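Local coordinates for protein packaging enzyme P4 (Pseudomonas phage phi13, PDB 4BLP) that probably hydrolyses NTPs as a hexameric RecA-type helicase motor that drives RNA packaging into the capsid of a double-stranded RNA phage, at residues 34-38 / 105-111; 66-70 / 119-125; 139-145 / 291-297; 146-152 / 251-257. All coordinates share one frame. Numbering follows the deposited sequence.

Contact 1: residues 34-38 / 105-111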
loop_
_atom_site.group_PDB
_atom_site.type_symbol
_atom_site.label_atom_id
_atom_site.label_comp_id
_atom_site.label_asym_id
_atom_site.label_seq_id
_atom_site.Cartn_x
_atom_site.Cartn_y
_atom_site.Cartn_z
ATOM N N VAL D 34 29.256 -25.065 -16.994
ATOM C CA VAL D 34 28.277 -23.962 -17.049
ATOM C C VAL D 34 26.913 -24.538 -17.377
ATOM O O VAL D 34 26.779 -25.235 -18.352
ATOM C CB VAL D 34 28.655 -22.839 -18.061
ATOM C CG1 VAL D 34 27.608 -21.720 -18.041
ATOM C CG2 VAL D 34 30.036 -22.281 -17.766
ATOM N N ALA D 35 25.893 -24.171 -16.612
ATOM C CA ALA D 35 24.540 -24.676 -16.811
ATOM C C ALA D 35 23.531 -23.679 -16.304
ATOM O O ALA D 35 23.852 -22.901 -15.394
ATOM C CB ALA D 35 24.381 -25.998 -16.069
ATOM N N ALA D 36 22.289 -23.739 -16.847
ATOM C CA ALA D 36 21.181 -22.882 -16.414
ATOM C C ALA D 36 20.913 -23.026 -14.882
ATOM O O ALA D 36 20.996 -24.114 -14.319
ATOM C CB ALA D 36 19.912 -23.197 -17.216
ATOM N N PRO D 37 20.649 -21.901 -14.202
ATOM C CA PRO D 37 20.355 -21.924 -12.741
ATOM C C PRO D 37 19.030 -22.588 -12.366
ATOM O O PRO D 37 18.160 -22.755 -13.229
ATOM C CB PRO D 37 20.211 -20.436 -12.401
ATOM C CG PRO D 37 20.807 -19.703 -13.530
ATOM C CD PRO D 37 20.558 -20.531 -14.739
ATOM N N ALA D 38 18.852 -22.903 -11.071
ATOM C CA ALA D 38 17.604 -23.498 -10.551
ATOM C C ALA D 38 16.448 -22.530 -10.746
ATOM O O ALA D 38 16.624 -21.336 -10.518
ATOM C CB ALA D 38 17.752 -23.810 -9.068
ATOM N N LEU D 105 22.589 -21.573 -21.976
ATOM C CA LEU D 105 23.744 -21.328 -21.118
ATOM C C LEU D 105 23.805 -19.905 -20.654
ATOM O O LEU D 105 24.301 -19.622 -19.567
ATOM C CB LEU D 105 25.092 -21.622 -21.865
ATOM C CG LEU D 105 25.441 -23.017 -22.265
ATOM C CD1 LEU D 105 26.801 -23.024 -22.936
ATOM C CD2 LEU D 105 25.424 -23.983 -21.077
ATOM N N ILE D 106 23.358 -18.963 -21.518
ATOM C CA ILE D 106 23.461 -17.539 -21.157
ATOM C C ILE D 106 22.626 -17.216 -19.889
ATOM O O ILE D 106 22.955 -16.264 -19.177
ATOM C CB ILE D 106 23.057 -16.695 -22.390
ATOM C CG1 ILE D 106 24.216 -16.782 -23.445
ATOM C CG2 ILE D 106 22.742 -15.216 -22.040
ATOM C CD1 ILE D 106 23.774 -16.353 -24.921
ATOM N N ARG D 107 21.635 -18.042 -19.552
ATOM C CA ARG D 107 20.867 -17.833 -18.294
ATOM C C ARG D 107 21.785 -17.926 -17.060
ATOM O O ARG D 107 21.455 -17.383 -16.018
ATOM C CB ARG D 107 19.772 -18.902 -18.181
ATOM C CG ARG D 107 18.737 -18.868 -19.325
ATOM C CD ARG D 107 17.838 -20.104 -19.205
ATOM N NE ARG D 107 17.008 -20.311 -20.388
ATOM C CZ ARG D 107 15.829 -19.734 -20.585
ATOM N NH1 ARG D 107 15.321 -18.912 -19.674
ATOM N NH2 ARG D 107 15.145 -19.975 -21.695
ATOM N N ALA D 108 22.928 -18.661 -17.191
ATOM C CA ALA D 108 23.887 -18.822 -16.093
ATOM C C ALA D 108 24.697 -17.553 -15.786
ATOM O O ALA D 108 25.312 -17.449 -14.706
ATOM C CB ALA D 108 24.854 -19.951 -16.436
ATOM N N VAL D 109 24.774 -16.622 -16.752
ATOM C CA VAL D 109 25.630 -15.440 -16.623
ATOM C C VAL D 109 25.002 -14.419 -15.658
ATOM O O VAL D 109 25.705 -13.880 -14.829
ATOM C CB VAL D 109 25.926 -14.791 -18.007
ATOM C CG1 VAL D 109 26.780 -13.506 -17.845
ATOM C CG2 VAL D 109 26.625 -15.786 -18.941
ATOM N N VAL D 110 23.700 -14.099 -15.852
ATOM C CA VAL D 110 22.971 -13.176 -14.954
ATOM C C VAL D 110 21.655 -13.850 -14.697
ATOM O O VAL D 110 20.979 -14.263 -15.666
ATOM C CB VAL D 110 22.759 -11.750 -15.532
ATOM C CG1 VAL D 110 21.893 -10.891 -14.583
ATOM C CG2 VAL D 110 24.094 -11.060 -15.831
ATOM N N PHE D 111 21.281 -13.989 -13.437
ATOM C CA PHE D 111 20.014 -14.649 -13.140
ATOM C C PHE D 111 19.440 -14.147 -11.846
ATOM O O PHE D 111 20.172 -13.598 -10.997
ATOM C CB PHE D 111 20.201 -16.198 -13.064
ATOM C CG PHE D 111 21.198 -16.670 -12.007
ATOM C CD1 PHE D 111 22.564 -16.759 -12.300
ATOM C CD2 PHE D 111 20.774 -16.979 -10.718
ATOM C CE1 PHE D 111 23.488 -17.165 -11.322
ATOM C CE2 PHE D 111 21.691 -17.358 -9.728
ATOM C CZ PHE D 111 23.050 -17.458 -10.039
#

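Contact 2: residues 66-70 / 119-125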
loop_
_atom_site.group_PDB
_atom_site.type_symbol
_atom_site.label_atom_id
_atom_site.label_comp_id
_atom_site.label_asym_id
_atom_site.label_seq_id
_atom_site.Cartn_x
_atom_site.Cartn_y
_atom_site.Cartn_z
ATOM N N ILE D 66 28.354 -12.892 -7.645
ATOM C CA ILE D 66 28.187 -11.583 -7.009
ATOM C C ILE D 66 26.683 -11.347 -6.886
ATOM O O ILE D 66 26.007 -11.226 -7.905
ATOM C CB ILE D 66 28.861 -10.412 -7.748
ATOM C CG1 ILE D 66 30.376 -10.660 -7.954
ATOM C CG2 ILE D 66 28.619 -9.074 -6.967
ATOM C CD1 ILE D 66 30.982 -9.699 -9.010
ATOM N N LEU D 67 26.191 -11.226 -5.662
ATOM C CA LEU D 67 24.782 -10.917 -5.419
ATOM C C LEU D 67 24.603 -9.399 -5.382
ATOM O O LEU D 67 25.383 -8.696 -4.727
ATOM C CB LEU D 67 24.360 -11.511 -4.055
ATOM C CG LEU D 67 22.922 -11.220 -3.588
ATOM C CD1 LEU D 67 21.890 -11.989 -4.483
ATOM C CD2 LEU D 67 22.758 -11.636 -2.104
ATOM N N PHE D 68 23.586 -8.885 -6.074
ATOM C CA PHE D 68 23.256 -7.462 -6.042
ATOM C C PHE D 68 21.751 -7.326 -6.237
ATOM O O PHE D 68 21.030 -8.333 -6.274
ATOM C CB PHE D 68 24.064 -6.672 -7.094
ATOM C CG PHE D 68 23.825 -7.026 -8.556
ATOM C CD1 PHE D 68 24.359 -8.194 -9.108
ATOM C CD2 PHE D 68 23.142 -6.151 -9.396
ATOM C CE1 PHE D 68 24.193 -8.486 -10.480
ATOM C CE2 PHE D 68 22.993 -6.435 -10.757
ATOM C CZ PHE D 68 23.485 -7.617 -11.283
ATOM N N ALA D 69 21.261 -6.085 -6.333
ATOM C CA ALA D 69 19.828 -5.915 -6.492
ATOM C C ALA D 69 19.519 -4.708 -7.319
ATOM O O ALA D 69 20.262 -3.723 -7.268
ATOM C CB ALA D 69 19.172 -5.762 -5.097
ATOM N N VAL D 70 18.386 -4.752 -8.028
ATOM C CA VAL D 70 17.849 -3.545 -8.696
ATOM C C VAL D 70 16.408 -3.437 -8.162
ATOM O O VAL D 70 15.596 -4.349 -8.379
ATOM C CB VAL D 70 17.979 -3.557 -10.240
ATOM C CG1 VAL D 70 19.449 -3.486 -10.693
ATOM C CG2 VAL D 70 17.262 -4.704 -10.884
ATOM N N LEU D 119 17.570 -11.717 -0.192
ATOM C CA LEU D 119 18.300 -10.514 0.246
ATOM C C LEU D 119 18.248 -10.255 1.772
ATOM O O LEU D 119 18.761 -9.221 2.241
ATOM C CB LEU D 119 17.691 -9.272 -0.468
ATOM C CG LEU D 119 17.879 -9.266 -2.002
ATOM C CD1 LEU D 119 17.119 -8.079 -2.628
ATOM C CD2 LEU D 119 19.368 -9.180 -2.372
ATOM N N ARG D 120 17.670 -11.189 2.542
ATOM C CA ARG D 120 17.408 -10.980 3.980
ATOM C C ARG D 120 18.666 -10.699 4.840
ATOM O O ARG D 120 18.549 -10.080 5.912
ATOM C CB ARG D 120 16.660 -12.197 4.557
ATOM C CG ARG D 120 17.502 -13.495 4.546
ATOM C CD ARG D 120 16.622 -14.616 5.085
ATOM N NE ARG D 120 17.288 -15.912 5.121
ATOM C CZ ARG D 120 17.274 -16.765 4.098
ATOM N NH1 ARG D 120 16.678 -16.432 2.953
ATOM N NH2 ARG D 120 17.835 -17.962 4.216
ATOM N N ALA D 121 19.845 -11.162 4.404
ATOM C CA ALA D 121 21.058 -10.978 5.220
ATOM C C ALA D 121 21.863 -9.756 4.752
ATOM O O ALA D 121 22.885 -9.452 5.350
ATOM C CB ALA D 121 21.936 -12.219 5.131
ATOM N N THR D 122 21.410 -9.101 3.677
ATOM C CA THR D 122 22.105 -7.961 3.050
ATOM C C THR D 122 21.138 -6.823 2.811
ATOM O O THR D 122 20.810 -6.515 1.652
ATOM C CB THR D 122 22.717 -8.417 1.688
ATOM O OG1 THR D 122 21.678 -8.982 0.875
ATOM C CG2 THR D 122 23.882 -9.412 1.864
ATOM N N PRO D 123 20.735 -6.134 3.897
ATOM C CA PRO D 123 19.834 -4.988 3.732
ATOM C C PRO D 123 20.573 -3.836 3.059
ATOM O O PRO D 123 21.770 -3.669 3.284
ATOM C CB PRO D 123 19.460 -4.619 5.174
ATOM C CG PRO D 123 20.637 -5.110 6.022
ATOM C CD PRO D 123 21.072 -6.380 5.316
ATOM N N LEU D 124 19.839 -3.035 2.265
ATOM C CA LEU D 124 20.390 -1.864 1.540
ATOM C C LEU D 124 21.641 -2.274 0.741
ATOM O O LEU D 124 22.664 -1.584 0.747
ATOM C CB LEU D 124 20.683 -0.710 2.503
ATOM C CG LEU D 124 19.549 -0.340 3.487
ATOM C CD1 LEU D 124 19.942 0.884 4.275
ATOM C CD2 LEU D 124 18.210 -0.119 2.750
ATOM N N LEU D 125 21.504 -3.371 0.015
ATOM C CA LEU D 125 22.606 -3.922 -0.760
ATOM C C LEU D 125 22.911 -3.109 -2.004
ATOM O O LEU D 125 22.077 -2.966 -2.905
ATOM C CB LEU D 125 22.270 -5.357 -1.169
ATOM C CG LEU D 125 23.350 -6.121 -1.994
ATOM C CD1 LEU D 125 24.662 -6.302 -1.215
ATOM C CD2 LEU D 125 22.795 -7.500 -2.406
HETATM O O HOH W 1 22.894 -3.872 -5.459
#

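Contact 3: residues 139-145 / 291-297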
loop_
_atom_site.group_PDB
_atom_site.type_symbol
_atom_site.label_atom_id
_atom_site.label_comp_id
_atom_site.label_asym_id
_atom_site.label_seq_id
_atom_site.Cartn_x
_atom_site.Cartn_y
_atom_site.Cartn_z
ATOM N N TRP D 139 35.472 5.705 -25.141
ATOM C CA TRP D 139 34.083 6.097 -25.375
ATOM C C TRP D 139 33.977 7.545 -25.007
ATOM O O TRP D 139 34.046 7.855 -23.812
ATOM C CB TRP D 139 33.084 5.253 -24.561
ATOM C CG TRP D 139 31.665 5.783 -24.619
ATOM C CD1 TRP D 139 30.962 6.365 -23.605
ATOM C CD2 TRP D 139 30.783 5.753 -25.752
ATOM N NE1 TRP D 139 29.719 6.748 -24.052
ATOM C CE2 TRP D 139 29.576 6.370 -25.360
ATOM C CE3 TRP D 139 30.915 5.296 -27.088
ATOM C CZ2 TRP D 139 28.494 6.527 -26.240
ATOM C CZ3 TRP D 139 29.816 5.387 -27.936
ATOM C CH2 TRP D 139 28.628 6.014 -27.516
ATOM N N GLN D 140 33.846 8.432 -26.045
ATOM C CA GLN D 140 33.741 9.902 -25.895
ATOM C C GLN D 140 35.093 10.490 -25.499
ATOM O O GLN D 140 35.480 11.512 -26.047
ATOM C CB GLN D 140 32.621 10.315 -24.904
ATOM C CG GLN D 140 31.245 9.722 -25.264
ATOM C CD GLN D 140 30.788 10.180 -26.628
ATOM O OE1 GLN D 140 30.553 11.368 -26.860
ATOM N NE2 GLN D 140 30.665 9.250 -27.579
ATOM N N VAL D 141 35.800 9.860 -24.537
ATOM C CA VAL D 141 37.177 10.190 -24.117
ATOM C C VAL D 141 37.954 8.887 -24.211
ATOM O O VAL D 141 37.339 7.820 -24.157
ATOM C CB VAL D 141 37.297 10.853 -22.725
ATOM C CG1 VAL D 141 36.583 12.204 -22.704
ATOM C CG2 VAL D 141 36.797 9.926 -21.605
ATOM N N ARG D 142 39.297 8.954 -24.310
ATOM C CA ARG D 142 40.109 7.753 -24.474
ATOM C C ARG D 142 40.184 6.867 -23.240
ATOM O O ARG D 142 40.478 5.677 -23.374
ATOM C CB ARG D 142 41.547 8.148 -24.881
ATOM C CG ARG D 142 41.609 8.698 -26.301
ATOM C CD ARG D 142 43.022 8.988 -26.724
ATOM N NE ARG D 142 43.030 9.587 -28.051
ATOM C CZ ARG D 142 44.078 10.191 -28.590
ATOM N NH1 ARG D 142 45.219 10.280 -27.916
ATOM N NH2 ARG D 142 43.998 10.711 -29.805
ATOM N N ASN D 143 39.919 7.427 -22.045
ATOM C CA ASN D 143 40.123 6.709 -20.793
ATOM C C ASN D 143 38.911 6.779 -19.874
ATOM O O ASN D 143 39.050 7.022 -18.677
ATOM C CB ASN D 143 41.362 7.295 -20.092
ATOM C CG ASN D 143 41.244 8.773 -19.760
ATOM O OD1 ASN D 143 40.416 9.515 -20.326
ATOM N ND2 ASN D 143 42.020 9.195 -18.783
ATOM N N HIS D 144 37.737 6.447 -20.425
ATOM C CA HIS D 144 36.490 6.389 -19.642
ATOM C C HIS D 144 36.639 5.272 -18.608
ATOM O O HIS D 144 37.095 4.178 -18.972
ATOM C CB HIS D 144 35.323 6.118 -20.611
ATOM C CG HIS D 144 33.944 6.397 -20.081
ATOM N ND1 HIS D 144 33.479 5.803 -18.915
ATOM C CD2 HIS D 144 32.965 7.172 -20.602
ATOM C CE1 HIS D 144 32.228 6.236 -18.756
ATOM N NE2 HIS D 144 31.877 7.079 -19.735
ATOM N N LEU D 145 36.289 5.514 -17.320
ATOM C CA LEU D 145 36.371 4.384 -16.372
ATOM C C LEU D 145 35.350 3.306 -16.729
ATOM O O LEU D 145 34.323 3.593 -17.364
ATOM C CB LEU D 145 36.079 4.853 -14.927
ATOM C CG LEU D 145 37.204 5.685 -14.261
ATOM C CD1 LEU D 145 36.753 6.119 -12.858
ATOM C CD2 LEU D 145 38.529 4.897 -14.181
ATOM N N GLN D 291 27.838 16.806 -21.097
ATOM C CA GLN D 291 28.422 15.495 -20.900
ATOM C C GLN D 291 29.313 15.533 -19.678
ATOM O O GLN D 291 29.988 16.525 -19.466
ATOM C CB GLN D 291 29.192 15.087 -22.151
ATOM C CG GLN D 291 29.785 13.650 -22.088
ATOM C CD GLN D 291 30.378 13.335 -23.437
ATOM O OE1 GLN D 291 31.488 13.779 -23.760
ATOM N NE2 GLN D 291 29.624 12.618 -24.262
ATOM N N THR D 292 29.307 14.474 -18.876
ATOM C CA THR D 292 30.212 14.384 -17.727
ATOM C C THR D 292 30.685 12.958 -17.642
ATOM O O THR D 292 29.858 12.041 -17.755
ATOM C CB THR D 292 29.610 14.897 -16.414
ATOM O OG1 THR D 292 30.620 14.755 -15.387
ATOM C CG2 THR D 292 28.290 14.159 -15.997
ATOM N N ILE D 293 32.006 12.769 -17.525
ATOM C CA ILE D 293 32.594 11.432 -17.466
ATOM C C ILE D 293 33.635 11.316 -16.371
ATOM O O ILE D 293 34.501 12.191 -16.266
ATOM C CB ILE D 293 33.245 11.117 -18.847
ATOM C CG1 ILE D 293 32.169 10.982 -19.960
ATOM C CG2 ILE D 293 34.172 9.875 -18.790
ATOM C CD1 ILE D 293 32.732 11.053 -21.403
ATOM N N ARG D 294 33.604 10.190 -15.624
ATOM C CA ARG D 294 34.649 9.858 -14.655
ATOM C C ARG D 294 35.708 9.122 -15.474
ATOM O O ARG D 294 35.435 8.003 -15.964
ATOM C CB ARG D 294 34.080 8.958 -13.518
ATOM C CG ARG D 294 32.960 9.645 -12.722
ATOM C CD ARG D 294 32.393 8.733 -11.624
ATOM N NE ARG D 294 31.024 9.146 -11.284
ATOM C CZ ARG D 294 30.712 10.067 -10.384
ATOM N NH1 ARG D 294 31.662 10.645 -9.661
ATOM N NH2 ARG D 294 29.443 10.407 -10.187
ATOM N N SER D 295 36.860 9.766 -15.728
ATOM C CA SER D 295 37.957 9.160 -16.475
ATOM C C SER D 295 39.077 8.729 -15.545
ATOM O O SER D 295 39.091 9.084 -14.336
ATOM C CB SER D 295 38.509 10.111 -17.553
ATOM O OG SER D 295 39.474 11.004 -17.008
ATOM N N GLY D 296 40.043 8.017 -16.132
ATOM C CA GLY D 296 41.221 7.578 -15.387
ATOM C C GLY D 296 42.068 8.749 -14.897
ATOM O O GLY D 296 42.839 8.586 -13.953
ATOM N N THR D 297 41.904 9.948 -15.491
ATOM C CA THR D 297 42.683 11.128 -15.092
ATOM C C THR D 297 41.812 12.232 -14.461
ATOM O O THR D 297 42.287 13.363 -14.294
ATOM C CB THR D 297 43.478 11.678 -16.291
ATOM O OG1 THR D 297 42.589 11.919 -17.387
ATOM C CG2 THR D 297 44.602 10.732 -16.730
#

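Contact 4: residues 146-152 / 251-257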
loop_
_atom_site.group_PDB
_atom_site.type_symbol
_atom_site.label_atom_id
_atom_site.label_comp_id
_atom_site.label_asym_id
_atom_site.label_seq_id
_atom_site.Cartn_x
_atom_site.Cartn_y
_atom_site.Cartn_z
ATOM N N SER D 146 35.616 2.067 -16.280
ATOM C CA SER D 146 34.635 1.006 -16.402
ATOM C C SER D 146 33.409 1.405 -15.563
ATOM O O SER D 146 33.542 2.082 -14.535
ATOM C CB SER D 146 35.209 -0.313 -15.897
ATOM O OG SER D 146 36.305 -0.725 -16.691
ATOM N N GLY D 147 32.248 0.993 -16.027
ATOM C CA GLY D 147 30.983 1.337 -15.381
ATOM C C GLY D 147 29.890 1.417 -16.422
ATOM O O GLY D 147 29.918 0.714 -17.432
ATOM N N LEU D 148 28.926 2.300 -16.170
ATOM C CA LEU D 148 27.791 2.533 -17.035
ATOM C C LEU D 148 27.817 3.962 -17.482
ATOM O O LEU D 148 28.043 4.850 -16.648
ATOM C CB LEU D 148 26.514 2.232 -16.205
ATOM C CG LEU D 148 25.160 2.521 -16.846
ATOM C CD1 LEU D 148 24.936 1.629 -18.120
ATOM C CD2 LEU D 148 24.020 2.274 -15.826
ATOM N N HIS D 149 27.582 4.194 -18.787
ATOM C CA HIS D 149 27.453 5.548 -19.351
ATOM C C HIS D 149 26.011 5.684 -19.789
ATOM O O HIS D 149 25.568 4.900 -20.620
ATOM C CB HIS D 149 28.401 5.771 -20.552
ATOM C CG HIS D 149 28.380 7.186 -21.045
ATOM N ND1 HIS D 149 29.425 8.051 -20.775
ATOM C CD2 HIS D 149 27.418 7.859 -21.729
ATOM C CE1 HIS D 149 29.090 9.208 -21.336
ATOM N NE2 HIS D 149 27.888 9.150 -21.909
ATOM N N VAL D 150 25.270 6.635 -19.259
ATOM C CA VAL D 150 23.877 6.740 -19.692
ATOM C C VAL D 150 23.698 7.933 -20.620
ATOM O O VAL D 150 24.324 8.986 -20.428
ATOM C CB VAL D 150 22.877 6.794 -18.504
ATOM C CG1 VAL D 150 22.953 5.507 -17.676
ATOM C CG2 VAL D 150 23.132 8.012 -17.634
ATOM N N VAL D 151 22.820 7.777 -21.605
ATOM C CA VAL D 151 22.474 8.820 -22.565
ATOM C C VAL D 151 21.054 9.195 -22.237
ATOM O O VAL D 151 20.167 8.370 -22.373
ATOM C CB VAL D 151 22.656 8.319 -24.029
ATOM C CG1 VAL D 151 22.208 9.396 -25.048
ATOM C CG2 VAL D 151 24.115 7.902 -24.257
ATOM N N VAL D 152 20.838 10.463 -21.800
ATOM C CA VAL D 152 19.569 10.903 -21.256
ATOM C C VAL D 152 18.899 11.942 -22.126
ATOM O O VAL D 152 19.554 12.788 -22.707
ATOM C CB VAL D 152 19.800 11.485 -19.814
ATOM C CG1 VAL D 152 18.494 11.753 -19.102
ATOM C CG2 VAL D 152 20.640 10.530 -18.958
ATOM N N VAL D 251 34.286 -3.558 -17.568
ATOM C CA VAL D 251 33.626 -3.277 -18.841
ATOM C C VAL D 251 32.928 -1.935 -18.790
ATOM O O VAL D 251 32.677 -1.393 -17.704
ATOM C CB VAL D 251 32.618 -4.400 -19.247
ATOM C CG1 VAL D 251 33.340 -5.741 -19.436
ATOM C CG2 VAL D 251 31.439 -4.521 -18.247
ATOM N N LEU D 252 32.563 -1.433 -19.977
ATOM C CA LEU D 252 31.764 -0.217 -20.084
ATOM C C LEU D 252 30.508 -0.533 -20.877
ATOM O O LEU D 252 30.609 -1.061 -22.000
ATOM C CB LEU D 252 32.552 0.932 -20.755
ATOM C CG LEU D 252 31.721 2.191 -21.044
ATOM C CD1 LEU D 252 31.332 2.898 -19.736
ATOM C CD2 LEU D 252 32.551 3.192 -21.878
ATOM N N LEU D 253 29.341 -0.248 -20.303
ATOM C CA LEU D 253 28.063 -0.373 -20.997
ATOM C C LEU D 253 27.536 1.025 -21.238
ATOM O O LEU D 253 27.754 1.909 -20.406
ATOM C CB LEU D 253 26.998 -1.184 -20.197
ATOM C CG LEU D 253 27.340 -2.649 -19.937
ATOM C CD1 LEU D 253 26.179 -3.372 -19.241
ATOM C CD2 LEU D 253 27.758 -3.357 -21.205
ATOM N N VAL D 254 26.850 1.222 -22.366
ATOM C CA VAL D 254 26.244 2.508 -22.719
ATOM C C VAL D 254 24.749 2.259 -22.799
ATOM O O VAL D 254 24.350 1.268 -23.416
ATOM C CB VAL D 254 26.803 3.098 -24.028
ATOM C CG1 VAL D 254 26.116 4.441 -24.342
ATOM C CG2 VAL D 254 28.330 3.274 -23.924
ATOM N N ALA D 255 23.920 3.078 -22.146
ATOM C CA ALA D 255 22.476 2.823 -22.233
ATOM C C ALA D 255 21.687 4.103 -22.390
ATOM O O ALA D 255 21.998 5.072 -21.706
ATOM C CB ALA D 255 22.015 2.102 -20.977
ATOM N N ALA D 256 20.642 4.085 -23.246
ATOM C CA ALA D 256 19.710 5.215 -23.375
ATOM C C ALA D 256 18.694 5.151 -22.238
ATOM O O ALA D 256 18.195 4.065 -21.903
ATOM C CB ALA D 256 18.987 5.168 -24.727
ATOM N N ILE D 257 18.360 6.300 -21.650
ATOM C CA ILE D 257 17.343 6.313 -20.618
ATOM C C ILE D 257 16.562 7.619 -20.652
ATOM O O ILE D 257 17.133 8.678 -20.921
ATOM C CB ILE D 257 17.990 6.043 -19.215
ATOM C CG1 ILE D 257 16.940 5.689 -18.161
ATOM C CG2 ILE D 257 18.906 7.207 -18.748
ATOM C CD1 ILE D 257 17.582 5.089 -16.858
#

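Contact 1: residues 34-38 / 105-111
Leu105, in the weakly bonded helix 103-106, reaches the extended segment 34-38 with its side-chain tip: CD2 lies 3.3 Å from Val34 O and 4.4 Å from Val34 CG1. Ile106 turns its CB away and packs instead on helices 95-101 and 193-205. The CB of Arg107 starts toward Pro37, 3.9 Å from Pro37 CD, but the guanidinium leads off to a salt bridge with Glu104; what remains for the contact is the aliphatic stem, CD standing 4.2 Å from Ala36 CB, and the backbone O, 3.5 Å from Pro37 CG. Here the first ordered residues of the chain lie across the turn that joins helix 103-106 to strand 110-111, in the small N-terminal part of the subunit with its three-stranded antiparallel sheet. The turn keeps helical backbone angles, and Ala108 N bonds to Leu105 O at 2.9 Å. Ala108 offers only a methyl, so the crossing chain can come close: Ala108 CB is 3.6 Å from Val34 CG1 and 3.3 Å from Ala35 O, and the CA atoms of Ala36 and Ala108 are 4.9 Å apart. Val109 and Val110 turn their CB away; both pack on helix 193-205, Val109 also on helix 79-91. At Phe111 the ring receives Pro37 over one face, with Pro37 CB 4.1 Å from the ring centroid in a CH-pi contact and Pro37 CG 3.4 Å from Phe111 CG.

Contact 2: residues 66-70 / 119-125
Segment 66-70 runs extended, whereas segment 119-125 curls past it without regular structure, opening with a type I beta turn from Leu119 to Thr122 that is closed by Thr122 N to Leu119 O at 3.0 Å. The backbones come nearest at Phe68 and Leu125, whose CA atoms are 6.4 Å apart, and no direct hydrogen bond crosses the gap. A water bridges it instead, accepting from Ala69 N at 2.9 Å and donating to Leu125 O at 2.8 Å. Segment 66-70 belongs to strand 65-70, outermost within this chain in the antiparallel sheet with 73-78 and 110-111. Its alternating side chains divide the work: Phe68 and Val70 turn away to pack on helix 193-205, Phe68 also on helix 233-248, while Leu67 and Ala69 meet the loop. Leu125 lays its CD2 3.9 Å from Leu67 CG and 3.7 Å from Phe68 CA, covering the strand backbone as well as its neighbour's side chain. From the beginning of the turn Leu119 extends to the strand: its CD1 is 4.0 Å from Ala69 CB, and its CD2 is 4.2 Å from Leu67 CD2 and also near Ala69. Thr122 adds OG1 at 4.1 Å from Leu67 CD2. Other residues of the loop meet a neighbouring subunit of the hexamer: Arg120 NE bonds to Val39 O of that subunit, and Leu124 O accepts from Asn217 ND2 of that subunit.

Contact 3: residues 139-145 / 291-297
Ile293, with chi1 m and chi2 t, fills the middle of this contact. Its CG2 sits over one face of the His144 imidazole, 3.7 Å from the ring centroid in a CH-pi contact, and 3.8 Å from Val141 CG2, while its CD1 reaches Gln140 CB at 3.6 Å. The CA-to-CB bond of His144 points away from the strand, but the t rotamer brings the ring back over Ile293 and lets ND1 donate to Leu145 O at 2.8 Å; NE2 bonds to His149. Gln140 folds compactly through three angles near -60°, offering OE1 to NE2 of the extended Gln291 at 3.0 Å; Gln291 NE2 also bonds to Thr281. Asn143, chi1 p, sends ND2 to Thr297 OG1 at 3.1 Å. Ser295, also p, takes Thr297 N on OG at 3.1 Å, an ST turn rounding off strand 287-295, and OG also bonds to Gly298 O. The main chains meet in a single beta bridge, His144 with Ser295, made by Leu145 N to Arg294 O at 3.0 Å and Gly296 N to Asn143 O at 2.9 Å. This joins the loop leading into strand 147-152 to the C-terminal strands of the RecA-like sheet. Neutral amide, hydroxyl and backbone bonds thus accompany the packing of Ile293 on Val141 and the His144 ring, while Arg294 forms its salt bridge with Glu179 of a neighbouring subunit and not with segment 139-145.

Contact 4: residues 146-152 / 251-257
Two parallel strands, 147-152 and 252-257, lie side by side with axes 4.5 Å apart at closest approach and a 26° angle. Six backbone hydrogen bonds stitch them, from Gly147 N to Val251 O (2.9 Å) to Ile257 N to Val151 O (2.8 Å). On one face, small Ala255 makes a hollow that Leu148 enters, its CD1 4.1 Å from both Ala255 CB and Leu253 CB. Further along, the bulky Ile257 fits against two valines, its CG2 4.0 Å from Val150 CB and 3.8 Å from Val152 CG2. On the other face Gly147 has no side chain, and Leu252 leans across the strands until its CD1 is 4.2 Å from His149 CB. Beyond it Val151 CG2 meets Val254 CG1 at 4.0 Å, beside the short Ala256. The pair is the centre of the RecA-type P-loop NTPase sheet: strand 147-152 runs into the probable Walker A loop that starts at Gly153. Helices 193-205 and 233-248 cover the face of Leu148 and Leu253, helix 159-164 covers that of Val151, Val254 and Ala256, and strands 210-213 and 279-284 flank the pair in the sheet.

In the fold
Contact 4 is the buried core, its centre about 7 Å from the centre of the chain; the centres of contacts 1 and 2 are about 17 Å and that of contact 3 about 18 Å from it, and all three are only partly buried. Contacts 3 and 4 reach the same large sheet and touch: His144 NE2 lies 2.8 Å from His149 ND1, and Trp139 packs on Leu252. Contacts 1 and 2 both reach the small N-terminal antiparallel sheet, with segments alternating along the chain. Their chemistry differs accordingly: regular backbone bonding in contact 4, mixed side-chain and backbone bonds in contact 3, mainly apolar packing without direct hydrogen bonds in contacts 1 and 2. Contacts 2 and 3 also meet a neighbouring subunit.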